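Long-range contacts in putative acetylornithine deacetylase (Sulfolobus tokodaii, PDB 3VPC), which probably catalyses the ATP- and magnesium-dependent joining of glutamate to the C-terminal glutamate of the carrier protein LysW, for arginine biosynthesis: residues A[100-105]-A[245-250]; A[121-126]-A[167-172]; A[173-178]-A[191-196]. All coordinates share one frame; numbering follows the deposited sequence.

All three contacts lie in the ATP-grasp domain and all touch the bound ADP. Contact 2 holds the adenine. Contact 3 meets the ribose at O3'. Contact 1 reaches the phosphates through segment 245-250. The centres of contacts 1 and 2 are about 11 Å apart, and strands 104-107 and 164-168 are neighbours in one antiparallel sheet. There Asp-103 N donates to Glu-168 OE2 at 2.8 Å. The centre of contact 3 is about 16 Å from each of the other two. It shares the second antiparallel sheet with strand 245-252, where Tyr-246 CE1 packs on Ile-177 CD1 at 4.0 Å. Segments 167-172 and 173-178 follow directly in the chain.

Contact 1 (A[100-105]-A[245-250]); sequences PIPDSI and GYVVNE. With ADP (adenosine-5'-diphosphate), chain E.
Val-247 sets its two methyl groups against the two prolines of 100-105. CG1 lies anti to its own carbonyl carbon (chi1 -56°) and meets Pro-100 CB at 4.0 Å. CG2 takes the more hindered place between N and C, and it packs on Pro-102 CD, also at 4.0 Å. The branched CB sits against the backbone of Ile-101. The Ile-101 side chain leaves this surface and packs on helix 87-97. One backbone bond ties the segments: Val-248 N donates to Pro-100 O at 2.9 Å, nearly straight at 169°. Pro-102 CD comes within 3.4 Å of Val-248 O, a buried carbonyl with no hydrogen-bond partner in the model. The contact joins the two antiparallel sheets of the ATP-grasp fold, which hold the nucleotide between them. Asn-249 and Glu-250 form a classic beta bulge opposite Asp-237. Asn-249 CG is anti to its backbone N (chi1 -175°), and the amide reaches the alpha-phosphate. ND2 gives a hydrogen bond to ADP O1A at 3.0 Å. OD1 accepts from Lys-127, so both ends of the amide are used and its flip is fixed. The Pro-102 and Asn-249 side chains cross at about a right angle, with Pro-102 CG near OD1. Glu-250 binds both magnesium ions of the enzyme, and its OE2 forms a salt bridge with Lys-87. Its OE1 lies 3.4 Å from ADP O1B, two acceptors without a hydrogen bond.

Contact 2 (A[121-126]-A[167-172]); sequences GFPLID and QEYIQY. With ADP (adenosine-5'-diphosphate), chain E.
The Tyr-169 ring meets Pro-123 at its edge, where Pro-123 CG lies near the ring plane, 4.1 Å from CD2. Gln-171 CB lies over one face, 4.3 Å above the plane and offset toward the rim. Ile-125 CG1 comes to the ring obliquely, 3.7 Å from Tyr-169 CD1. The same CG1 sits over the face of the adenine, 3.5 Å from ADP C6. The chi1 of Ile-125 (-72°) also sends CG2, anti to the backbone N, against the same face toward ADP N7. With an alanine here the adenine face would probably lose its CG1 and CG2 packing, and the Tyr-169 ring would be left with a gap beside it. The backbones pair as antiparallel strands. Ile-125 and Gln-167 form a hydrogen-bonded pair, with Gln-167 N donating to Ile-125 O at 2.8 Å, in the carbonyl plane. Past this pair the strands part, and a water accepts from Tyr-169 N and donates to Pro-123 O. Segment 167-172 leads from strand 164-168 into the linker, and it reads the adenine edge as in other ATP-grasp enzymes. ADP N6 donates to Gln-167 OE1 at 2.9 Å and to Glu-168 O at 3.0 Å. Ile-170 N donates to ADP N1 at 2.9 Å. The two acceptors facing N6 and the one donor facing N1 match adenine, and would probably not suit guanine, with its O6 acceptor and N1 donor.

Contact 3 (A[173-178]-A[191-196]); sequences KGRDIR and ARNIPP. With ADP (adenosine-5'-diphosphate), chain E.
Asp-176 turns CG anti to its backbone N (chi1 -151°), while Arg-192 bends at chi2 and chi3, bringing its guanidinium beside the Asp-176 carboxylate. Asp-176 OD2 makes a salt bridge to Arg-192 NH2 at 2.8 Å, at the edge of the guanidinium, with the planes 47° apart. Asp-176 is modelled in two conformers; one is described here. Beneath the bridge the residues form a hydrogen-bonded antiparallel pair, with Asp-176 N to Arg-192 O and Arg-192 N to Asp-176 O both 2.7 Å. This is the open end of the hairpin of strands 175-182 and 185-193. Ile-194 N extends the ladder to Gly-174 O at 3.0 Å. On the other sheet face Arg-175 CD touches Ala-191 CB at 4.2 Å, and its guanidinium forms a salt bridge with Glu-240. Arg-178 lays NH2 over one face of the Arg-192 guanidinium, 3.3 Å from CZ, with the planes 32° apart. Asp-237, a magnesium ligand, forms a salt bridge with Arg-178 and a long, weak ion pair with Arg-192. In the same conformer Asp-176 OD2 accepts from ADP O3' at 2.8 Å. One carboxylate thus links the ribose to an arginine that probably binds the substrate, and the nearby acids probably offset the paired charges.

Contact 1 (A[100-105]-A[245-250])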
loop_
_atom_site.group_PDB
_atom_site.type_symbol
_atom_site.label_atom_id
_atom_site.label_comp_id
_atom_site.label_asym_id
_atom_site.label_seq_id
_atom_site.Cartn_x
_atom_site.Cartn_y
_atom_site.Cartn_z
ATOM N N PRO A 100 -15.702 0.097 31.615
ATOM C CA PRO A 100 -16.050 1.213 30.734
ATOM C C PRO A 100 -15.016 1.458 29.639
ATOM O O PRO A 100 -13.800 1.422 29.876
ATOM C CB PRO A 100 -16.128 2.401 31.714
ATOM C CG PRO A 100 -16.558 1.740 33.014
ATOM C CD PRO A 100 -15.702 0.513 33.033
ATOM N N ILE A 101 -15.528 1.689 28.434
ATOM C CA ILE A 101 -14.751 2.010 27.244
ATOM C C ILE A 101 -15.490 3.189 26.580
ATOM O O ILE A 101 -16.613 3.470 26.967
ATOM C CB ILE A 101 -14.669 0.784 26.280
ATOM C CG1 ILE A 101 -16.072 0.365 25.801
ATOM C CG2 ILE A 101 -13.893 -0.376 26.939
ATOM C CD1 ILE A 101 -16.041 -0.546 24.591
ATOM N N PRO A 102 -14.847 3.916 25.630
ATOM C CA PRO A 102 -15.603 4.941 24.907
ATOM C C PRO A 102 -16.729 4.229 24.153
ATOM O O PRO A 102 -16.501 3.144 23.634
ATOM C CB PRO A 102 -14.584 5.494 23.889
ATOM C CG PRO A 102 -13.247 5.116 24.444
ATOM C CD PRO A 102 -13.449 3.827 25.157
ATOM N N ASP A 103 -17.918 4.813 24.129
ATOM C CA ASP A 103 -19.016 4.260 23.336
ATOM C C ASP A 103 -18.538 4.044 21.905
ATOM O O ASP A 103 -18.080 4.985 21.240
ATOM C CB ASP A 103 -20.246 5.176 23.368
ATOM C CG ASP A 103 -20.881 5.289 24.766
ATOM O OD1 ASP A 103 -20.718 4.382 25.633
ATOM O OD2 ASP A 103 -21.576 6.298 24.981
ATOM N N SER A 104 -18.623 2.800 21.437
ATOM C CA SER A 104 -18.003 2.455 20.157
ATOM C C SER A 104 -18.909 1.685 19.247
ATOM O O SER A 104 -19.710 0.879 19.705
ATOM C CB SER A 104 -16.736 1.624 20.355
ATOM O OG SER A 104 -15.772 2.345 21.077
ATOM N N ILE A 105 -18.732 1.922 17.951
ATOM C CA ILE A 105 -19.426 1.187 16.909
ATOM C C ILE A 105 -18.356 0.778 15.905
ATOM O O ILE A 105 -17.550 1.599 15.474
ATOM C CB ILE A 105 -20.540 2.039 16.199
ATOM C CG1 ILE A 105 -21.600 2.542 17.190
ATOM C CG2 ILE A 105 -21.227 1.205 15.119
ATOM C CD1 ILE A 105 -22.508 3.660 16.573
ATOM N N GLY A 245 -16.767 8.315 34.502
ATOM C CA GLY A 245 -15.599 8.509 35.371
ATOM C C GLY A 245 -14.259 8.259 34.691
ATOM O O GLY A 245 -13.486 9.190 34.432
ATOM N N TYR A 246 -13.961 6.996 34.428
ATOM C CA TYR A 246 -12.779 6.633 33.663
ATOM C C TYR A 246 -13.160 5.548 32.659
ATOM O O TYR A 246 -13.921 4.633 32.972
ATOM C CB TYR A 246 -11.674 6.105 34.581
ATOM C CG TYR A 246 -11.140 7.091 35.608
ATOM C CD1 TYR A 246 -10.374 8.193 35.222
ATOM C CD2 TYR A 246 -11.387 6.907 36.973
ATOM C CE1 TYR A 246 -9.877 9.098 36.170
ATOM C CE2 TYR A 246 -10.888 7.811 37.934
ATOM C CZ TYR A 246 -10.138 8.895 37.521
ATOM O OH TYR A 246 -9.641 9.780 38.456
ATOM N N VAL A 247 -12.635 5.657 31.450
ATOM C CA VAL A 247 -12.827 4.617 30.444
ATOM C C VAL A 247 -11.466 4.162 29.934
ATOM O O VAL A 247 -10.533 4.968 29.847
ATOM C CB VAL A 247 -13.691 5.101 29.235
ATOM C CG1 VAL A 247 -15.035 5.633 29.706
ATOM C CG2 VAL A 247 -12.951 6.148 28.419
ATOM N N VAL A 248 -11.356 2.876 29.587
ATOM C CA VAL A 248 -10.113 2.345 29.045
ATOM C C VAL A 248 -10.087 2.581 27.545
ATOM O O VAL A 248 -11.014 2.196 26.838
ATOM C CB VAL A 248 -9.946 0.841 29.346
ATOM C CG1 VAL A 248 -8.592 0.315 28.785
ATOM C CG2 VAL A 248 -10.056 0.586 30.833
ATOM N N ASN A 249 -9.040 3.242 27.074
ATOM C CA ASN A 249 -8.906 3.524 25.649
ATOM C C ASN A 249 -8.000 2.540 24.913
ATOM O O ASN A 249 -8.290 2.161 23.787
ATOM C CB ASN A 249 -8.395 4.942 25.410
ATOM C CG ASN A 249 -8.362 5.300 23.932
ATOM O OD1 ASN A 249 -9.334 5.080 23.211
ATOM N ND2 ASN A 249 -7.249 5.829 23.476
ATOM N N GLU A 250 -6.906 2.133 25.554
ATOM C CA GLU A 250 -5.845 1.341 24.920
ATOM C C GLU A 250 -5.175 0.491 25.996
ATOM O O GLU A 250 -5.091 0.923 27.147
ATOM C CB GLU A 250 -4.724 2.268 24.408
ATOM C CG GLU A 250 -4.767 2.713 22.963
ATOM C CD GLU A 250 -4.118 1.681 22.037
ATOM O OE1 GLU A 250 -2.875 1.662 21.891
ATOM O OE2 GLU A 250 -4.866 0.885 21.450
HETATM P PB ADP E . -3.028 5.441 18.968
HETATM O O1B ADP E . -3.066 3.958 19.325
HETATM O O2B ADP E . -2.187 6.294 19.916
HETATM O O3B ADP E . -2.604 5.660 17.537
HETATM P PA ADP E . -5.366 6.362 20.435
HETATM O O1A ADP E . -6.771 5.789 20.544
HETATM O O2A ADP E . -4.395 6.212 21.619
HETATM O O3A ADP E . -4.585 5.952 19.092
HETATM O "O5'" ADP E . -5.632 7.933 20.383
HETATM C "C5'" ADP E . -4.619 8.909 20.244
HETATM C "C4'" ADP E . -5.124 10.132 20.997
HETATM O "O4'" ADP E . -6.392 10.583 20.521
HETATM C "C3'" ADP E . -5.373 9.795 22.454
HETATM O "O3'" ADP E . -4.179 10.083 23.149
HETATM C "C2'" ADP E . -6.440 10.745 22.893
HETATM O "O2'" ADP E . -5.830 12.030 23.122
HETATM C "C1'" ADP E . -7.240 10.920 21.619
HETATM N N9 ADP E . -8.464 10.093 21.550
HETATM C C8 ADP E . -8.560 8.840 21.041
HETATM N N7 ADP E . -9.839 8.406 21.099
HETATM C C5 ADP E . -10.578 9.390 21.650
HETATM C C6 ADP E . -12.009 9.587 21.986
HETATM N N6 ADP E . -12.906 8.605 21.740
HETATM N N1 ADP E . -12.387 10.769 22.539
HETATM C C2 ADP E . -11.477 11.749 22.777
HETATM N N3 ADP E . -10.162 11.646 22.491
HETATM C C4 ADP E . -9.666 10.509 21.925
#

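Contact 2 (A[121-126]-A[167-172])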
loop_
_atom_site.group_PDB
_atom_site.type_symbol
_atom_site.label_atom_id
_atom_site.label_comp_id
_atom_site.label_asym_id
_atom_site.label_seq_id
_atom_site.Cartn_x
_atom_site.Cartn_y
_atom_site.Cartn_z
ATOM N N GLY A 121 -23.984 10.184 15.510
ATOM C CA GLY A 121 -24.102 11.638 15.515
ATOM C C GLY A 121 -22.721 12.277 15.548
ATOM O O GLY A 121 -21.695 11.585 15.721
ATOM N N PHE A 122 -22.699 13.600 15.430
ATOM C CA PHE A 122 -21.471 14.379 15.419
ATOM C C PHE A 122 -21.396 15.363 16.583
ATOM O O PHE A 122 -22.423 15.906 17.017
ATOM C CB PHE A 122 -21.328 15.133 14.088
ATOM C CG PHE A 122 -21.387 14.249 12.880
ATOM C CD1 PHE A 122 -20.246 13.575 12.425
ATOM C CD2 PHE A 122 -22.583 14.091 12.180
ATOM C CE1 PHE A 122 -20.312 12.735 11.298
ATOM C CE2 PHE A 122 -22.656 13.271 11.046
ATOM C CZ PHE A 122 -21.506 12.601 10.598
ATOM N N PRO A 123 -20.183 15.616 17.098
ATOM C CA PRO A 123 -18.891 15.086 16.648
ATOM C C PRO A 123 -18.639 13.623 17.077
ATOM O O PRO A 123 -19.296 13.127 17.981
ATOM C CB PRO A 123 -17.885 15.979 17.373
ATOM C CG PRO A 123 -18.579 16.346 18.638
ATOM C CD PRO A 123 -20.018 16.576 18.203
ATOM N N LEU A 124 -17.680 12.989 16.411
ATOM C CA LEU A 124 -17.250 11.621 16.716
ATOM C C LEU A 124 -15.748 11.437 16.457
ATOM O O LEU A 124 -15.111 12.262 15.807
ATOM C CB LEU A 124 -18.105 10.604 15.921
ATOM C CG LEU A 124 -18.053 10.641 14.396
ATOM C CD1 LEU A 124 -16.850 9.880 13.851
ATOM C CD2 LEU A 124 -19.377 10.082 13.773
ATOM N N ILE A 125 -15.171 10.375 17.024
ATOM C CA ILE A 125 -13.816 9.980 16.715
ATOM C C ILE A 125 -13.941 8.731 15.836
ATOM O O ILE A 125 -14.756 7.874 16.113
ATOM C CB ILE A 125 -13.016 9.646 18.021
ATOM C CG1 ILE A 125 -12.690 10.938 18.806
ATOM C CG2 ILE A 125 -11.747 8.829 17.701
ATOM C CD1 ILE A 125 -11.538 11.782 18.182
ATOM N N ASP A 126 -13.173 8.670 14.757
ATOM C CA ASP A 126 -13.003 7.447 13.990
ATOM C C ASP A 126 -11.499 7.099 13.962
ATOM O O ASP A 126 -10.653 7.888 13.484
ATOM C CB ASP A 126 -13.573 7.654 12.586
ATOM C CG ASP A 126 -13.461 6.440 11.690
ATOM O OD1 ASP A 126 -12.779 5.446 12.034
ATOM O OD2 ASP A 126 -14.065 6.511 10.589
ATOM N N GLN A 167 -16.459 6.314 17.630
ATOM C CA GLN A 167 -16.620 6.551 19.058
ATOM C C GLN A 167 -17.188 7.914 19.411
ATOM O O GLN A 167 -17.052 8.890 18.641
ATOM C CB GLN A 167 -15.251 6.466 19.743
ATOM C CG GLN A 167 -14.526 5.179 19.518
ATOM C CD GLN A 167 -13.349 5.024 20.430
ATOM O OE1 GLN A 167 -12.583 5.971 20.640
ATOM N NE2 GLN A 167 -13.192 3.826 20.990
ATOM N N GLU A 168 -17.813 7.969 20.577
ATOM C CA GLU A 168 -18.107 9.228 21.221
ATOM C C GLU A 168 -16.807 10.015 21.308
ATOM O O GLU A 168 -15.728 9.433 21.456
ATOM C CB GLU A 168 -18.666 9.008 22.628
ATOM C CG GLU A 168 -17.640 8.432 23.651
ATOM C CD GLU A 168 -18.232 8.298 25.032
ATOM O OE1 GLU A 168 -18.813 9.294 25.533
ATOM O OE2 GLU A 168 -18.120 7.211 25.619
ATOM N N TYR A 169 -16.921 11.334 21.183
ATOM C CA TYR A 169 -15.782 12.217 21.379
ATOM C C TYR A 169 -15.742 12.660 22.846
ATOM O O TYR A 169 -16.643 13.375 23.322
ATOM C CB TYR A 169 -15.880 13.434 20.436
ATOM C CG TYR A 169 -14.737 14.420 20.603
ATOM C CD1 TYR A 169 -13.439 13.965 20.825
ATOM C CD2 TYR A 169 -14.952 15.806 20.537
ATOM C CE1 TYR A 169 -12.379 14.846 20.974
ATOM C CE2 TYR A 169 -13.893 16.700 20.701
ATOM C CZ TYR A 169 -12.609 16.210 20.920
ATOM O OH TYR A 169 -11.527 17.066 21.061
ATOM N N ILE A 170 -14.712 12.234 23.558
ATOM C CA ILE A 170 -14.624 12.477 24.986
ATOM C C ILE A 170 -13.792 13.727 25.246
ATOM O O ILE A 170 -12.652 13.814 24.847
ATOM C CB ILE A 170 -14.030 11.288 25.774
ATOM C CG1 ILE A 170 -14.922 10.054 25.602
ATOM C CG2 ILE A 170 -13.919 11.659 27.266
ATOM C CD1 ILE A 170 -14.299 8.756 26.065
ATOM N N GLN A 171 -14.390 14.703 25.911
ATOM C CA GLN A 171 -13.668 15.931 26.194
ATOM C C GLN A 171 -14.157 16.462 27.503
ATOM O O GLN A 171 -15.291 16.936 27.613
ATOM C CB GLN A 171 -13.795 16.945 25.068
ATOM C CG GLN A 171 -15.200 17.197 24.575
ATOM C CD GLN A 171 -15.232 18.259 23.501
ATOM O OE1 GLN A 171 -14.279 19.029 23.339
ATOM N NE2 GLN A 171 -16.324 18.307 22.755
ATOM N N TYR A 172 -13.294 16.330 28.499
ATOM C CA TYR A 172 -13.643 16.578 29.871
ATOM C C TYR A 172 -12.508 17.375 30.498
ATOM O O TYR A 172 -12.669 18.563 30.803
ATOM C CB TYR A 172 -13.879 15.234 30.574
ATOM C CG TYR A 172 -14.498 15.303 31.953
ATOM C CD1 TYR A 172 -13.929 14.614 33.020
ATOM C CD2 TYR A 172 -15.651 16.055 32.192
ATOM C CE1 TYR A 172 -14.483 14.673 34.292
ATOM C CE2 TYR A 172 -16.214 16.123 33.465
ATOM C CZ TYR A 172 -15.623 15.427 34.507
ATOM O OH TYR A 172 -16.168 15.481 35.767
HETATM P PB ADP E . -3.028 5.441 18.968
HETATM O O1B ADP E . -3.066 3.958 19.325
HETATM O O2B ADP E . -2.187 6.294 19.916
HETATM O O3B ADP E . -2.604 5.660 17.537
HETATM P PA ADP E . -5.366 6.362 20.435
HETATM O O1A ADP E . -6.771 5.789 20.544
HETATM O O2A ADP E . -4.395 6.212 21.619
HETATM O O3A ADP E . -4.585 5.952 19.092
HETATM O "O5'" ADP E . -5.632 7.933 20.383
HETATM C "C5'" ADP E . -4.619 8.909 20.244
HETATM C "C4'" ADP E . -5.124 10.132 20.997
HETATM O "O4'" ADP E . -6.392 10.583 20.521
HETATM C "C3'" ADP E . -5.373 9.795 22.454
HETATM O "O3'" ADP E . -4.179 10.083 23.149
HETATM C "C2'" ADP E . -6.440 10.745 22.893
HETATM O "O2'" ADP E . -5.830 12.030 23.122
HETATM C "C1'" ADP E . -7.240 10.920 21.619
HETATM N N9 ADP E . -8.464 10.093 21.550
HETATM C C8 ADP E . -8.560 8.840 21.041
HETATM N N7 ADP E . -9.839 8.406 21.099
HETATM C C5 ADP E . -10.578 9.390 21.650
HETATM C C6 ADP E . -12.009 9.587 21.986
HETATM N N6 ADP E . -12.906 8.605 21.740
HETATM N N1 ADP E . -12.387 10.769 22.539
HETATM C C2 ADP E . -11.477 11.749 22.777
HETATM N N3 ADP E . -10.162 11.646 22.491
HETATM C C4 ADP E . -9.666 10.509 21.925
HETATM O O HOH W 1 -19.250 12.733 20.780
#

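Contact 3 (A[173-178]-A[191-196])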
loop_
_atom_site.group_PDB
_atom_site.type_symbol
_atom_site.label_atom_id
_atom_site.label_comp_id
_atom_site.label_asym_id
_atom_site.label_seq_id
_atom_site.Cartn_x
_atom_site.Cartn_y
_atom_site.Cartn_z
ATOM N N LYS A 173 -11.345 16.752 30.642
ATOM C CA LYS A 173 -10.247 17.398 31.353
ATOM C C LYS A 173 -8.999 17.707 30.529
ATOM O O LYS A 173 -7.996 18.180 31.075
ATOM C CB LYS A 173 -9.906 16.636 32.644
ATOM C CG LYS A 173 -10.286 17.396 33.926
ATOM C CD LYS A 173 -11.612 16.930 34.532
ATOM C CE LYS A 173 -12.050 17.843 35.687
ATOM N NZ LYS A 173 -12.811 19.044 35.210
ATOM N N GLY A 174 -9.063 17.444 29.224
ATOM C CA GLY A 174 -8.013 17.844 28.289
ATOM C C GLY A 174 -6.701 17.098 28.400
ATOM O O GLY A 174 -5.639 17.666 28.136
ATOM N N ARG A 175 -6.767 15.814 28.748
ATOM C CA ARG A 175 -5.560 15.006 28.937
ATOM C C ARG A 175 -5.789 13.492 28.812
ATOM O O ARG A 175 -6.926 13.025 28.924
ATOM C CB ARG A 175 -4.980 15.295 30.325
ATOM C CG ARG A 175 -5.887 14.857 31.459
ATOM C CD ARG A 175 -5.633 15.628 32.738
ATOM N NE ARG A 175 -6.191 14.936 33.893
ATOM C CZ ARG A 175 -6.058 15.342 35.157
ATOM N NH1 ARG A 175 -5.394 16.460 35.443
ATOM N NH2 ARG A 175 -6.600 14.635 36.138
ATOM N N ASP A 176 -4.683 12.773 28.581
ATOM C CA ASP A 176 -4.645 11.306 28.615
ATOM C C ASP A 176 -4.016 10.868 29.929
ATOM O O ASP A 176 -3.111 11.537 30.454
ATOM C CB ASP A 176 -3.791 10.751 27.464
ATOM C CG ASP A 176 -4.240 9.359 26.999
ATOM O OD1 ASP A 176 -4.700 8.531 27.820
ATOM O OD2 ASP A 176 -4.130 9.087 25.785
ATOM N N ILE A 177 -4.481 9.746 30.459
ATOM C CA ILE A 177 -3.821 9.157 31.612
ATOM C C ILE A 177 -3.178 7.850 31.154
ATOM O O ILE A 177 -3.818 7.035 30.479
ATOM C CB ILE A 177 -4.774 8.941 32.809
ATOM C CG1 ILE A 177 -5.290 10.290 33.352
ATOM C CG2 ILE A 177 -4.057 8.149 33.918
ATOM C CD1 ILE A 177 -6.399 10.174 34.420
ATOM N N ARG A 178 -1.896 7.673 31.469
ATOM C CA ARG A 178 -1.220 6.433 31.155
ATOM C C ARG A 178 -0.746 5.753 32.434
ATOM O O ARG A 178 -0.119 6.386 33.299
ATOM C CB ARG A 178 -0.058 6.668 30.186
ATOM C CG ARG A 178 0.815 5.422 29.961
ATOM C CD ARG A 178 1.648 5.522 28.710
ATOM N NE ARG A 178 0.798 5.649 27.543
ATOM C CZ ARG A 178 1.217 5.957 26.322
ATOM N NH1 ARG A 178 2.511 6.182 26.085
ATOM N NH2 ARG A 178 0.333 6.046 25.329
ATOM N N ALA A 191 -0.317 11.874 33.672
ATOM C CA ALA A 191 -1.140 12.487 32.633
ATOM C C ALA A 191 -0.310 13.042 31.483
ATOM O O ALA A 191 0.820 13.514 31.671
ATOM C CB ALA A 191 -2.034 13.573 33.221
ATOM N N ARG A 192 -0.877 12.963 30.282
ATOM C CA ARG A 192 -0.324 13.618 29.095
ATOM C C ARG A 192 -1.372 14.635 28.658
ATOM O O ARG A 192 -2.471 14.257 28.250
ATOM C CB ARG A 192 -0.091 12.596 27.976
ATOM C CG ARG A 192 0.577 11.295 28.414
ATOM C CD ARG A 192 -0.050 10.075 27.727
ATOM N NE ARG A 192 0.508 9.863 26.394
ATOM C CZ ARG A 192 -0.125 9.277 25.379
ATOM N NH1 ARG A 192 0.502 9.145 24.216
ATOM N NH2 ARG A 192 -1.372 8.823 25.511
ATOM N N ASN A 193 -1.048 15.923 28.764
ATOM C CA ASN A 193 -1.991 16.976 28.406
ATOM C C ASN A 193 -1.985 17.316 26.920
ATOM O O ASN A 193 -0.951 17.249 26.261
ATOM C CB ASN A 193 -1.770 18.235 29.254
ATOM C CG ASN A 193 -1.972 17.985 30.733
ATOM O OD1 ASN A 193 -3.006 18.342 31.297
ATOM N ND2 ASN A 193 -0.981 17.371 31.373
ATOM N N ILE A 194 -3.162 17.657 26.400
ATOM C CA ILE A 194 -3.322 18.058 25.003
ATOM C C ILE A 194 -2.729 19.467 24.806
ATOM O O ILE A 194 -3.113 20.399 25.524
ATOM C CB ILE A 194 -4.817 18.027 24.581
ATOM C CG1 ILE A 194 -5.391 16.607 24.720
ATOM C CG2 ILE A 194 -4.993 18.525 23.153
ATOM C CD1 ILE A 194 -6.920 16.555 24.718
ATOM N N PRO A 195 -1.789 19.614 23.849
ATOM C CA PRO A 195 -1.176 20.906 23.515
ATOM C C PRO A 195 -2.156 21.839 22.792
ATOM O O PRO A 195 -3.015 21.359 22.043
ATOM C CB PRO A 195 -0.021 20.512 22.587
ATOM C CG PRO A 195 -0.468 19.255 21.954
ATOM C CD PRO A 195 -1.219 18.525 23.034
ATOM N N PRO A 196 -2.021 23.166 23.008
ATOM C CA PRO A 196 -2.953 24.225 22.580
ATOM C C PRO A 196 -3.627 24.087 21.205
ATOM O O PRO A 196 -4.761 24.552 21.031
ATOM C CB PRO A 196 -2.073 25.477 22.618
ATOM C CG PRO A 196 -1.182 25.231 23.791
ATOM C CD PRO A 196 -0.911 23.734 23.805
HETATM P PB ADP E . -3.028 5.441 18.968
HETATM O O1B ADP E . -3.066 3.958 19.325
HETATM O O2B ADP E . -2.187 6.294 19.916
HETATM O O3B ADP E . -2.604 5.660 17.537
HETATM P PA ADP E . -5.366 6.362 20.435
HETATM O O1A ADP E . -6.771 5.789 20.544
HETATM O O2A ADP E . -4.395 6.212 21.619
HETATM O O3A ADP E . -4.585 5.952 19.092
HETATM O "O5'" ADP E . -5.632 7.933 20.383
HETATM C "C5'" ADP E . -4.619 8.909 20.244
HETATM C "C4'" ADP E . -5.124 10.132 20.997
HETATM O "O4'" ADP E . -6.392 10.583 20.521
HETATM C "C3'" ADP E . -5.373 9.795 22.454
HETATM O "O3'" ADP E . -4.179 10.083 23.149
HETATM C "C2'" ADP E . -6.440 10.745 22.893
HETATM O "O2'" ADP E . -5.830 12.030 23.122
HETATM C "C1'" ADP E . -7.240 10.920 21.619
HETATM N N9 ADP E . -8.464 10.093 21.550
HETATM C C8 ADP E . -8.560 8.840 21.041
HETATM N N7 ADP E . -9.839 8.406 21.099
HETATM C C5 ADP E . -10.578 9.390 21.650
HETATM C C6 ADP E . -12.009 9.587 21.986
HETATM N N6 ADP E . -12.906 8.605 21.740
HETATM N N1 ADP E . -12.387 10.769 22.539
HETATM C C2 ADP E . -11.477 11.749 22.777
HETATM N N3 ADP E . -10.162 11.646 22.491
HETATM C C4 ADP E . -9.666 10.509 21.925
#